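Local coordinates for protein P450 epoxidase (Sorangium cellulosum, PDB 1Q5D) that is a cytochrome P450, a largely helical haem protein that holds its haem and the ligand EPB, which lies over one haem face, in a buried pocket, at residues Arg173-Gly176 / Ser177-Arg181; Ala250-Ala253 / Ala254-Thr258; Ser319-Lys322 / Gly323-Val326; Gly398-Pro401 / Ala402-Asn405. All coordinates share one frame; numbering follows the deposited sequence.

Contact 1: Arg173-Gly176 / Ser177-Arg181; sequences RRFG and SATAR. With EPB (7,11-dihydroxy-8,8,10,12,16-pentamethyl-3-[1-methyl-2-(2-methyl-thiazol-4-yl)vinyl]-4,17-dioxabicyclo[14.1.0]heptadecane-5,9-dione), chain C.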
loop_
_atom_site.group_PDB
_atom_site.type_symbol
_atom_site.label_atom_id
_atom_site.label_comp_id
_atom_site.label_asym_id
_atom_site.label_seq_id
_atom_site.Cartn_x
_atom_site.Cartn_y
_atom_site.Cartn_z
ATOM N N ARG A 173 2.896 -10.483 -9.687
ATOM C CA ARG A 173 3.464 -9.921 -8.473
ATOM C C ARG A 173 4.736 -9.153 -8.802
ATOM O O ARG A 173 5.003 -8.105 -8.219
ATOM C CB ARG A 173 3.791 -11.009 -7.446
ATOM C CG ARG A 173 4.501 -10.447 -6.227
ATOM C CD ARG A 173 4.596 -11.362 -5.038
ATOM N NE ARG A 173 5.444 -12.528 -5.285
ATOM C CZ ARG A 173 6.730 -12.478 -5.599
ATOM N NH1 ARG A 173 7.351 -11.308 -5.741
ATOM N NH2 ARG A 173 7.403 -13.610 -5.780
ATOM N N ARG A 174 5.525 -9.691 -9.726
ATOM C CA ARG A 174 6.772 -9.051 -10.129
ATOM C C ARG A 174 6.459 -7.755 -10.836
ATOM O O ARG A 174 7.114 -6.733 -10.598
ATOM C CB ARG A 174 7.623 -9.982 -11.009
ATOM C CG ARG A 174 8.292 -11.116 -10.239
ATOM C CD ARG A 174 9.200 -12.033 -11.083
ATOM N NE ARG A 174 9.815 -11.327 -12.205
ATOM C CZ ARG A 174 9.564 -11.583 -13.487
ATOM N NH1 ARG A 174 8.708 -12.540 -13.830
ATOM N NH2 ARG A 174 10.173 -10.878 -14.435
ATOM N N PHE A 175 5.443 -7.787 -11.696
ATOM C CA PHE A 175 4.961 -6.591 -12.354
ATOM C C PHE A 175 4.495 -5.551 -11.316
ATOM O O PHE A 175 4.847 -4.371 -11.387
ATOM C CB PHE A 175 3.791 -6.940 -13.273
ATOM C CG PHE A 175 3.000 -5.745 -13.707
ATOM C CD1 PHE A 175 3.511 -4.865 -14.652
ATOM C CD2 PHE A 175 1.751 -5.489 -13.156
ATOM C CE1 PHE A 175 2.804 -3.762 -15.046
ATOM C CE2 PHE A 175 1.024 -4.377 -13.542
ATOM C CZ PHE A 175 1.538 -3.514 -14.495
ATOM N N GLY A 176 3.683 -5.999 -10.363
ATOM C CA GLY A 176 3.140 -5.099 -9.354
ATOM C C GLY A 176 4.239 -4.421 -8.563
ATOM O O GLY A 176 4.252 -3.206 -8.430
ATOM N N SER A 177 5.169 -5.214 -8.051
ATOM C CA SER A 177 6.246 -4.693 -7.224
ATOM C C SER A 177 7.206 -3.789 -8.026
ATOM O O SER A 177 7.640 -2.732 -7.535
ATOM C CB SER A 177 6.963 -5.864 -6.538
ATOM O OG SER A 177 8.044 -5.405 -5.767
ATOM N N ALA A 178 7.499 -4.187 -9.266
ATOM C CA ALA A 178 8.343 -3.399 -10.171
ATOM C C ALA A 178 7.696 -2.077 -10.562
ATOM O O ALA A 178 8.347 -1.043 -10.593
ATOM C CB ALA A 178 8.681 -4.204 -11.444
ATOM N N THR A 179 6.412 -2.128 -10.881
ATOM C CA THR A 179 5.673 -0.929 -11.241
ATOM C C THR A 179 5.666 0.083 -10.100
ATOM O O THR A 179 5.879 1.270 -10.319
ATOM C CB THR A 179 4.237 -1.293 -11.615
ATOM O OG1 THR A 179 4.233 -1.952 -12.893
ATOM C CG2 THR A 179 3.421 -0.045 -11.841
ATOM N N ALA A 180 5.409 -0.389 -8.887
ATOM C CA ALA A 180 5.354 0.519 -7.742
ATOM C C ALA A 180 6.683 1.275 -7.545
ATOM O O ALA A 180 6.681 2.501 -7.297
ATOM C CB ALA A 180 4.930 -0.223 -6.484
ATOM N N ARG A 181 7.801 0.559 -7.684
ATOM C CA ARG A 181 9.143 1.168 -7.635
ATOM C C ARG A 181 9.415 2.078 -8.829
ATOM O O ARG A 181 9.974 3.172 -8.673
ATOM C CB ARG A 181 10.227 0.089 -7.623
ATOM C CG ARG A 181 10.418 -0.637 -6.305
ATOM C CD ARG A 181 11.433 -1.770 -6.399
ATOM N NE ARG A 181 12.040 -2.104 -5.120
ATOM C CZ ARG A 181 11.805 -3.234 -4.469
ATOM N NH1 ARG A 181 10.959 -4.132 -4.971
ATOM N NH2 ARG A 181 12.397 -3.461 -3.308
HETATM O O16 EPB C . 3.565 1.507 -3.997
HETATM C C51 EPB C . 1.330 3.139 -0.054
HETATM O O41 EPB C . -0.850 2.355 -1.412
HETATM C C5 EPB C . 0.280 3.160 -1.104
HETATM C C4 EPB C . 0.130 2.273 -2.454
HETATM C C16 EPB C . 3.396 2.647 -4.227
HETATM O O1 EPB C . 2.197 3.236 -4.598
HETATM C C2 EPB C . 0.899 2.425 -4.812
HETATM C C3 EPB C . -0.145 2.889 -3.721
HETATM C C20 EPB C . 0.489 2.852 -6.280
HETATM C C21 EPB C . 1.428 2.250 -7.314
HETATM C C22 EPB C . -0.585 3.645 -6.557
HETATM C C23 EPB C . -1.118 4.190 -7.806
HETATM N N26 EPB C . -0.237 4.547 -8.812
HETATM C C25 EPB C . -0.896 5.053 -9.886
HETATM C C27 EPB C . -0.120 5.469 -11.074
HETATM C C24 EPB C . -2.405 4.452 -8.091
HETATM S S1 EPB C . -2.551 5.125 -9.659
HETATM C C15 EPB C . 4.573 3.651 -4.128
HETATM C C14 EPB C . 4.673 4.716 -5.311
HETATM O O14 EPB C . 4.651 3.908 -6.477
HETATM C C13 EPB C . 5.902 5.781 -5.229
HETATM C C29 EPB C . 7.250 4.983 -5.312
HETATM C C30 EPB C . 5.890 6.681 -6.462
HETATM C C12 EPB C . 5.897 6.613 -3.826
HETATM O O12 EPB C . 6.883 6.546 -3.025
HETATM C C11 EPB C . 4.721 7.542 -3.329
HETATM C C28 EPB C . 5.414 8.865 -2.922
HETATM C C10 EPB C . 3.798 6.697 -2.503
HETATM O O10 EPB C . 4.418 6.387 -1.216
HETATM C C9 EPB C . 2.528 7.503 -2.319
HETATM C C91 EPB C . 1.896 7.705 -3.615
HETATM C C8 EPB C . 1.433 6.811 -1.583
HETATM C C7 EPB C . 1.698 5.297 -1.201
HETATM C C6 EPB C . 0.410 4.620 -1.915
#

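Contact 2: Ala250-Ala253 / Ala254-Thr258; sequences AIIA and AGTDT. With HEM (protoporphyrin IX containing Fe), chain B.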
loop_
_atom_site.group_PDB
_atom_site.type_symbol
_atom_site.label_atom_id
_atom_site.label_comp_id
_atom_site.label_asym_id
_atom_site.label_seq_id
_atom_site.Cartn_x
_atom_site.Cartn_y
_atom_site.Cartn_z
ATOM N N ALA A 250 -2.870 -0.401 -11.917
ATOM C CA ALA A 250 -2.695 0.288 -10.640
ATOM C C ALA A 250 -3.195 -0.561 -9.474
ATOM O O ALA A 250 -2.562 -0.621 -8.413
ATOM C CB ALA A 250 -3.382 1.657 -10.676
ATOM N N ILE A 251 -4.302 -1.267 -9.688
ATOM C CA ILE A 251 -4.825 -2.161 -8.672
ATOM C C ILE A 251 -3.815 -3.246 -8.305
ATOM O O ILE A 251 -3.610 -3.542 -7.129
ATOM C CB ILE A 251 -6.180 -2.789 -9.117
ATOM C CG1 ILE A 251 -7.291 -1.731 -9.038
ATOM C CG2 ILE A 251 -6.502 -3.979 -8.225
ATOM C CD1 ILE A 251 -8.593 -2.098 -9.735
ATOM N N ILE A 252 -3.177 -3.834 -9.311
ATOM C CA ILE A 252 -2.161 -4.842 -9.056
ATOM C C ILE A 252 -0.957 -4.254 -8.326
ATOM O O ILE A 252 -0.474 -4.827 -7.353
ATOM C CB ILE A 252 -1.723 -5.521 -10.373
ATOM C CG1 ILE A 252 -2.906 -6.327 -10.943
ATOM C CG2 ILE A 252 -0.539 -6.434 -10.100
ATOM C CD1 ILE A 252 -2.786 -6.742 -12.390
ATOM N N ALA A 253 -0.467 -3.121 -8.815
ATOM C CA ALA A 253 0.716 -2.488 -8.240
ATOM C C ALA A 253 0.461 -1.901 -6.827
ATOM O O ALA A 253 1.352 -1.883 -5.965
ATOM C CB ALA A 253 1.219 -1.404 -9.182
ATOM N N ALA A 254 -0.742 -1.393 -6.604
ATOM C CA ALA A 254 -1.049 -0.768 -5.327
ATOM C C ALA A 254 -1.365 -1.802 -4.255
ATOM O O ALA A 254 -1.144 -1.555 -3.062
ATOM C CB ALA A 254 -2.207 0.227 -5.471
ATOM N N GLY A 255 -1.880 -2.953 -4.676
ATOM C CA GLY A 255 -2.426 -3.932 -3.746
ATOM C C GLY A 255 -1.512 -5.088 -3.401
ATOM O O GLY A 255 -1.870 -5.948 -2.595
ATOM N N THR A 256 -0.332 -5.111 -4.006
ATOM C CA THR A 256 0.594 -6.205 -3.786
ATOM C C THR A 256 1.510 -5.998 -2.580
ATOM O O THR A 256 1.329 -6.622 -1.537
ATOM C CB THR A 256 1.418 -6.413 -5.057
ATOM O OG1 THR A 256 0.550 -6.915 -6.078
ATOM C CG2 THR A 256 2.414 -7.521 -4.866
ATOM N N ASP A 257 2.504 -5.123 -2.726
ATOM C CA ASP A 257 3.488 -4.964 -1.676
ATOM C C ASP A 257 2.883 -4.396 -0.384
ATOM O O ASP A 257 3.267 -4.781 0.704
ATOM C CB ASP A 257 4.655 -4.099 -2.174
ATOM C CG ASP A 257 5.565 -4.867 -3.144
ATOM O OD1 ASP A 257 5.279 -6.052 -3.427
ATOM O OD2 ASP A 257 6.580 -4.381 -3.671
ATOM N N THR A 258 1.943 -3.477 -0.519
ATOM C CA THR A 258 1.277 -2.908 0.645
ATOM C C THR A 258 0.753 -4.041 1.520
ATOM O O THR A 258 1.023 -4.098 2.719
ATOM C CB THR A 258 0.119 -1.992 0.196
ATOM O OG1 THR A 258 -0.744 -2.713 -0.695
ATOM C CG2 THR A 258 0.636 -0.862 -0.677
HETATM C CHA HEM B . -4.772 4.406 -2.702
HETATM C CHB HEM B . -2.869 2.577 1.330
HETATM C CHC HEM B . -4.090 -1.897 -0.129
HETATM C CHD HEM B . -5.440 -0.114 -4.383
HETATM C C1A HEM B . -4.235 4.302 -1.447
HETATM C C2A HEM B . -3.891 5.405 -0.579
HETATM C C3A HEM B . -3.346 4.902 0.528
HETATM C C4A HEM B . -3.338 3.463 0.401
HETATM C CMA HEM B . -2.827 5.719 1.744
HETATM C CAA HEM B . -4.122 6.900 -0.904
HETATM C CBA HEM B . -2.835 7.543 -1.431
HETATM C CGA HEM B . -3.069 9.029 -1.642
HETATM O O1A HEM B . -2.163 9.724 -2.198
HETATM O O2A HEM B . -4.173 9.525 -1.275
HETATM C C1B HEM B . -3.050 1.226 1.254
HETATM C C2B HEM B . -2.652 0.311 2.295
HETATM C C3B HEM B . -2.965 -0.911 1.898
HETATM C C4B HEM B . -3.584 -0.833 0.591
HETATM C CMB HEM B . -1.945 0.660 3.633
HETATM C CAB HEM B . -2.692 -2.144 2.776
HETATM C CBB HEM B . -2.627 -3.370 2.267
HETATM C C1C HEM B . -4.602 -1.818 -1.389
HETATM C C2C HEM B . -5.147 -2.909 -2.167
HETATM C C3C HEM B . -5.515 -2.399 -3.346
HETATM C C4C HEM B . -5.226 -0.977 -3.335
HETATM C CMC HEM B . -5.251 -4.370 -1.655
HETATM C CAC HEM B . -6.147 -3.079 -4.574
HETATM C CBC HEM B . -6.658 -4.304 -4.490
HETATM C C1D HEM B . -5.319 1.252 -4.338
HETATM C C2D HEM B . -5.522 2.099 -5.476
HETATM C C3D HEM B . -5.323 3.506 -4.963
HETATM C C4D HEM B . -4.997 3.364 -3.570
HETATM C CMD HEM B . -5.890 1.661 -6.903
HETATM C CAD HEM B . -5.461 4.816 -5.758
HETATM C CBD HEM B . -6.804 5.414 -5.322
HETATM C CGD HEM B . -7.049 6.733 -6.011
HETATM O O1D HEM B . -6.053 7.457 -6.268
HETATM O O2D HEM B . -8.234 7.064 -6.317
HETATM N NA HEM B . -3.889 3.122 -0.825
HETATM N NB HEM B . -3.630 0.512 0.204
HETATM N NC HEM B . -4.659 -0.669 -2.137
HETATM N ND HEM B . -5.002 2.023 -3.232
HETATM FE FE HEM B . -4.432 1.251 -1.413
HETATM O O HOH W 1 3.411 -3.701 -5.092
HETATM O O HOH W 2 -2.370 1.156 -2.194
#

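Contact 3: Ser319-Lys322 / Gly323-Val326; sequences SIKK and GEMV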
loop_
_atom_site.group_PDB
_atom_site.type_symbol
_atom_site.label_atom_id
_atom_site.label_comp_id
_atom_site.label_asym_id
_atom_site.label_seq_id
_atom_site.Cartn_x
_atom_site.Cartn_y
_atom_site.Cartn_z
ATOM N N SER A 319 6.167 29.463 2.976
ATOM C CA SER A 319 5.734 30.054 1.720
ATOM C C SER A 319 5.887 29.040 0.601
ATOM O O SER A 319 6.958 28.920 -0.005
ATOM C CB SER A 319 6.554 31.307 1.411
ATOM O OG SER A 319 6.397 32.258 2.451
ATOM N N ILE A 320 4.811 28.308 0.337
ATOM C CA ILE A 320 4.833 27.250 -0.662
ATOM C C ILE A 320 4.463 27.797 -2.029
ATOM O O ILE A 320 3.448 28.474 -2.185
ATOM C CB ILE A 320 3.873 26.102 -0.248
ATOM C CG1 ILE A 320 4.237 25.595 1.149
ATOM C CG2 ILE A 320 3.916 24.976 -1.273
ATOM C CD1 ILE A 320 3.273 24.573 1.725
ATOM N N LYS A 321 5.282 27.489 -3.027
ATOM C CA LYS A 321 5.039 27.985 -4.371
ATOM C C LYS A 321 4.262 26.998 -5.245
ATOM O O LYS A 321 4.262 25.788 -5.002
ATOM C CB LYS A 321 6.355 28.395 -5.043
ATOM C CG LYS A 321 7.210 29.358 -4.219
ATOM C CD LYS A 321 6.444 30.630 -3.831
ATOM C CE LYS A 321 7.351 31.633 -3.109
ATOM N NZ LYS A 321 6.596 32.502 -2.156
ATOM N N LYS A 322 3.600 27.532 -6.266
ATOM C CA LYS A 322 2.857 26.721 -7.224
ATOM C C LYS A 322 3.710 25.607 -7.820
ATOM O O LYS A 322 4.825 25.847 -8.266
ATOM C CB LYS A 322 2.325 27.605 -8.349
ATOM C CG LYS A 322 1.591 26.850 -9.433
ATOM C CD LYS A 322 0.878 27.800 -10.371
ATOM C CE LYS A 322 0.411 27.065 -11.615
ATOM N NZ LYS A 322 -0.764 26.223 -11.300
ATOM N N GLY A 323 3.172 24.386 -7.825
ATOM C CA GLY A 323 3.847 23.255 -8.440
ATOM C C GLY A 323 4.875 22.556 -7.566
ATOM O O GLY A 323 5.520 21.599 -8.009
ATOM N N GLU A 324 5.030 23.024 -6.329
ATOM C CA GLU A 324 5.937 22.403 -5.374
ATOM C C GLU A 324 5.294 21.178 -4.721
ATOM O O GLU A 324 4.104 21.175 -4.406
ATOM C CB GLU A 324 6.365 23.399 -4.289
ATOM C CG GLU A 324 7.322 24.490 -4.767
ATOM C CD GLU A 324 8.060 25.181 -3.624
ATOM O OE1 GLU A 324 7.405 25.638 -2.656
ATOM O OE2 GLU A 324 9.306 25.256 -3.684
ATOM N N MET A 325 6.101 20.148 -4.506
ATOM C CA MET A 325 5.634 18.900 -3.927
ATOM C C MET A 325 5.532 18.987 -2.403
ATOM O O MET A 325 6.326 19.662 -1.728
ATOM C CB MET A 325 6.552 17.731 -4.354
ATOM C CG MET A 325 6.067 16.354 -3.891
ATOM S SD MET A 325 6.792 14.984 -4.841
ATOM C CE MET A 325 8.379 14.982 -4.172
ATOM N N VAL A 326 4.534 18.307 -1.857
ATOM C CA VAL A 326 4.403 18.217 -0.418
ATOM C C VAL A 326 4.215 16.765 0.005
ATOM O O VAL A 326 3.326 16.082 -0.510
ATOM C CB VAL A 326 3.184 19.040 0.075
ATOM C CG1 VAL A 326 3.171 19.093 1.577
ATOM C CG2 VAL A 326 3.200 20.463 -0.537
HETATM O O HOH W 3 8.774 27.971 -1.672
#

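Contact 4: Gly398-Pro401 / Ala402-Asn405; sequences GYHP and AFRN. With EPB (7,11-dihydroxy-8,8,10,12,16-pentamethyl-3-[1-methyl-2-(2-methyl-thiazol-4-yl)vinyl]-4,17-dioxabicyclo[14.1.0]heptadecane-5,9-dione), chain C.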
loop_
_atom_site.group_PDB
_atom_site.type_symbol
_atom_site.label_atom_id
_atom_site.label_comp_id
_atom_site.label_asym_id
_atom_site.label_seq_id
_atom_site.Cartn_x
_atom_site.Cartn_y
_atom_site.Cartn_z
ATOM N N GLY A 398 14.803 -3.220 4.409
ATOM C CA GLY A 398 15.522 -2.750 3.231
ATOM C C GLY A 398 15.396 -1.260 2.995
ATOM O O GLY A 398 15.171 -0.498 3.942
ATOM N N TYR A 399 15.509 -0.849 1.735
ATOM C CA TYR A 399 15.521 0.566 1.354
ATOM C C TYR A 399 14.542 0.879 0.215
ATOM O O TYR A 399 14.832 1.711 -0.654
ATOM C CB TYR A 399 16.935 0.987 0.919
ATOM C CG TYR A 399 17.981 0.843 1.989
ATOM C CD1 TYR A 399 18.881 -0.225 1.979
ATOM C CD2 TYR A 399 18.077 1.766 3.010
ATOM C CE1 TYR A 399 19.837 -0.360 2.969
ATOM C CE2 TYR A 399 19.028 1.637 4.004
ATOM C CZ TYR A 399 19.906 0.588 3.972
ATOM O OH TYR A 399 20.842 0.486 4.971
ATOM N N HIS A 400 13.405 0.197 0.188
ATOM C CA HIS A 400 12.335 0.517 -0.764
ATOM C C HIS A 400 11.974 2.005 -0.647
ATOM O O HIS A 400 11.847 2.528 0.462
ATOM C CB HIS A 400 11.104 -0.364 -0.475
ATOM C CG HIS A 400 10.046 -0.300 -1.528
ATOM N ND1 HIS A 400 9.322 0.843 -1.781
ATOM C CD2 HIS A 400 9.584 -1.238 -2.391
ATOM C CE1 HIS A 400 8.458 0.609 -2.752
ATOM N NE2 HIS A 400 8.604 -0.643 -3.146
ATOM N N PRO A 401 11.832 2.693 -1.774
ATOM C CA PRO A 401 11.588 4.141 -1.757
ATOM C C PRO A 401 10.276 4.544 -1.092
ATOM O O PRO A 401 10.160 5.691 -0.636
ATOM C CB PRO A 401 11.545 4.514 -3.242
ATOM C CG PRO A 401 11.260 3.244 -3.956
ATOM C CD PRO A 401 11.931 2.164 -3.146
ATOM N N ALA A 402 9.310 3.629 -1.032
ATOM C CA ALA A 402 8.005 3.964 -0.453
ATOM C C ALA A 402 7.700 3.273 0.876
ATOM O O ALA A 402 6.906 3.771 1.670
ATOM C CB ALA A 402 6.877 3.663 -1.472
ATOM N N PHE A 403 8.296 2.112 1.111
ATOM C CA PHE A 403 7.916 1.307 2.249
ATOM C C PHE A 403 9.071 1.062 3.187
ATOM O O PHE A 403 10.233 0.966 2.761
ATOM C CB PHE A 403 7.405 -0.065 1.780
ATOM C CG PHE A 403 6.189 0.006 0.906
ATOM C CD1 PHE A 403 6.229 -0.472 -0.398
ATOM C CD2 PHE A 403 4.995 0.509 1.403
ATOM C CE1 PHE A 403 5.103 -0.421 -1.202
ATOM C CE2 PHE A 403 3.859 0.560 0.614
ATOM C CZ PHE A 403 3.911 0.100 -0.698
ATOM N N ARG A 404 8.738 0.917 4.460
ATOM C CA ARG A 404 9.661 0.354 5.418
ATOM C C ARG A 404 9.610 -1.164 5.192
ATOM O O ARG A 404 9.014 -1.901 5.986
ATOM C CB ARG A 404 9.240 0.717 6.853
ATOM C CG ARG A 404 9.003 2.223 7.107
ATOM C CD ARG A 404 8.313 2.543 8.464
ATOM N NE ARG A 404 8.925 1.761 9.536
ATOM C CZ ARG A 404 8.276 1.304 10.598
ATOM N NH1 ARG A 404 6.985 1.567 10.761
ATOM N NH2 ARG A 404 8.921 0.587 11.505
ATOM N N ASN A 405 10.232 -1.621 4.099
ATOM C CA ASN A 405 10.045 -2.988 3.630
ATOM C C ASN A 405 10.799 -4.017 4.469
ATOM O O ASN A 405 12.020 -3.922 4.642
ATOM C CB ASN A 405 10.440 -3.115 2.140
ATOM C CG ASN A 405 11.897 -2.703 1.867
ATOM O OD1 ASN A 405 12.370 -1.675 2.356
ATOM N ND2 ASN A 405 12.607 -3.517 1.055
HETATM O O16 EPB C . 3.565 1.507 -3.997
HETATM C C51 EPB C . 1.330 3.139 -0.054
HETATM O O41 EPB C . -0.850 2.355 -1.412
HETATM C C5 EPB C . 0.280 3.160 -1.104
HETATM C C4 EPB C . 0.130 2.273 -2.454
HETATM C C16 EPB C . 3.396 2.647 -4.227
HETATM O O1 EPB C . 2.197 3.236 -4.598
HETATM C C2 EPB C . 0.899 2.425 -4.812
HETATM C C3 EPB C . -0.145 2.889 -3.721
HETATM C C20 EPB C . 0.489 2.852 -6.280
HETATM C C21 EPB C . 1.428 2.250 -7.314
HETATM C C22 EPB C . -0.585 3.645 -6.557
HETATM C C23 EPB C . -1.118 4.190 -7.806
HETATM N N26 EPB C . -0.237 4.547 -8.812
HETATM C C25 EPB C . -0.896 5.053 -9.886
HETATM C C27 EPB C . -0.120 5.469 -11.074
HETATM C C24 EPB C . -2.405 4.452 -8.091
HETATM S S1 EPB C . -2.551 5.125 -9.659
HETATM C C15 EPB C . 4.573 3.651 -4.128
HETATM C C14 EPB C . 4.673 4.716 -5.311
HETATM O O14 EPB C . 4.651 3.908 -6.477
HETATM C C13 EPB C . 5.902 5.781 -5.229
HETATM C C29 EPB C . 7.250 4.983 -5.312
HETATM C C30 EPB C . 5.890 6.681 -6.462
HETATM C C12 EPB C . 5.897 6.613 -3.826
HETATM O O12 EPB C . 6.883 6.546 -3.025
HETATM C C11 EPB C . 4.721 7.542 -3.329
HETATM C C28 EPB C . 5.414 8.865 -2.922
HETATM C C10 EPB C . 3.798 6.697 -2.503
HETATM O O10 EPB C . 4.418 6.387 -1.216
HETATM C C9 EPB C . 2.528 7.503 -2.319
HETATM C C91 EPB C . 1.896 7.705 -3.615
HETATM C C8 EPB C . 1.433 6.811 -1.583
HETATM C C7 EPB C . 1.698 5.297 -1.201
HETATM C C6 EPB C . 0.410 4.620 -1.915
HETATM O O HOH W 4 15.283 -2.765 -0.470
#

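Contact 1: Arg173-Gly176 / Ser177-Arg181
The carbonyls of R173 to G176 accept from the amides of S177 to A180 in one turn of regular alpha helix, part of helix 169-182, which packs on the central helix 241-255 of the P450 fold. Each carbonyl finds the amide four residues on. S177 N meets R173 O at 2.9 Å, and A178 N, T179 N and A180 N repeat the pattern on R174 O, F175 O and G176 O. F175 O carries a second bond. T179 OG1 lies anti to its own carbonyl carbon (chi1 -72°), which swings the hydroxyl back to give F175 O a bond of 2.9 Å. It comes from above the carbonyl plane, on the opposite face from T179 N. The same hydroxyl sits over one face of the F175 ring, near its rim, with T179 OG1 3.2 Å from F175 CE1. Polar ends that leave the helix are met as well: R173 by E170, R174 by E204, R181 by D192, and S177 OG by D257, at the start of helix 257-272. Toward the pocket, EPB O14 donates to A180 O at 2.6 Å, while the A180 methyl CB stands 3.3 Å from EPB O16.

Contact 2: Ala250-Ala253 / Ala254-Thr258
A254 N still gives A250 O a regular bond of 2.7 Å, but beyond it the hydrogen bonding of the central P450 helix becomes irregular. The next one, G255 N to I251 O, is weak, and after it side chains and a water contribute. T256 OG1, kept beside its backbone N (chi1 -68°), gives I252 O a bond of 2.7 Å. A water joins A253 O, to which it donates, with D257 N, from which it accepts, taking the place of a direct bond across four residues. T258 OG1 donates to A254 O at 2.7 Å, in the carbonyl plane and on a lone pair. That carbonyl also accepts from a second water, which binds the haem iron at 2.2 Å. This broken turn, in the A-G-x-D-T sequence, is the kink familiar from the long central helix of P450s. Apolar contact sets the helix on the haem: G255 CA, with no side chain in between, is 3.3 Å from HEM C2C, and A254 CB is 3.4 Å from HEM CHD. I252 faces M155 and I158 of helix 154-161, while A253 packs on T179 of helix 169-182.

Contact 3: Ser319-Lys322 / Gly323-Val326
E324 turns its side chain back over the K321 backbone and runs next to the K321 side chain in the same direction. Its CG is anti to the carbonyl carbon (chi1 -71°) and the chain is extended beyond it, which carries E324 OE1 to K321 N at 2.8 Å. The N-H points almost straight at the oxygen (172°) yet meets the carboxylate from above its plane. On the way, E324 CB and CG both pass 3.3 Å from K321 O. I320 crosses the glutamate at a slant, its CG2 branch 3.8 Å from E324 OE1, while K321 CB comes equally near the same oxygen.

The backbone beneath is a type II beta turn from K321 to E324, closed by E324 N to K321 O at 3.2 Å. K322 and G323 fill its corners, and G323 takes the positive phi of 84° that the third position of such a turn calls for. The turn links strand 318-320, which pairs with 313-315, to strand 325-329 of the mixed sheet.

That carboxylate oxygen has further partners. A water O donates to E324 OE1 at 2.9 Å. The same water donates to S319 O, and W50 NE1 of strand 49-52 donates to the glutamate oxygen as well. The lysine chains lead elsewhere. K321 is bent at its second torsion, which leaves K321 NZ 6.9 Å from E324 OE1, so any attraction between their charges acts at a distance without a salt bridge. K322 stretches away from the turn, and its NZ reaches R310 O.

Contact 4: Gly398-Pro401 / Ala402-Asn405
The bend that lines the EPB pocket between strands 396-397 and 406-412 is folded on itself, with H400 and F403 in contact and A402 N at the imidazole edge. F403 CD1 lies 3.4 Å from H400 CE1, over the imidazole face near its rim, and the two planes are turned 49° to each other. Nearly in the plane of the imidazole, A402 N donates to H400 ND1 at 2.9 Å. CG of H400 is anti to the backbone N (chi1 -170°), and this folds the ring back over the loop to receive that amide. Further along, N405 closes the loop twice: its backbone O accepts from G398 N at 2.9 Å, and its side-chain OD1 accepts from H400 N at 3.0 Å, well above the amide plane. A water bridges Y399 N and N405 ND2. EPB rests on the pocket side, with its O12 3.3 Å from A402 CB and its O16 3.6 Å from F403 CZ. R302 donates to the carbonyls of H400 and G398. Because ND1 is engaged as an acceptor, a neutral H400 would probably carry its proton on NE2.

Along the chain the contacts follow one another in numerical order. Contacts 1 and 2 have centres 8 Å apart, where helix 169-182 packs on the central helix 241-255: G176 O rests against A253 CB, and R173 lies on T256 in the break after it. Contact 4, a loop, reaches both. R181 CZ sits 3.6 Å from H400 CD2, and T258 CG2 is 3.4 Å from F403 CZ. All three touch EPB, each from a different part of the sequence, and so line parts of its pocket, with contact 2 also meeting the haem. Contact 3 stands apart in the strand-rich region, its centre 25 Å or more from each of the others, and takes no part in the pocket.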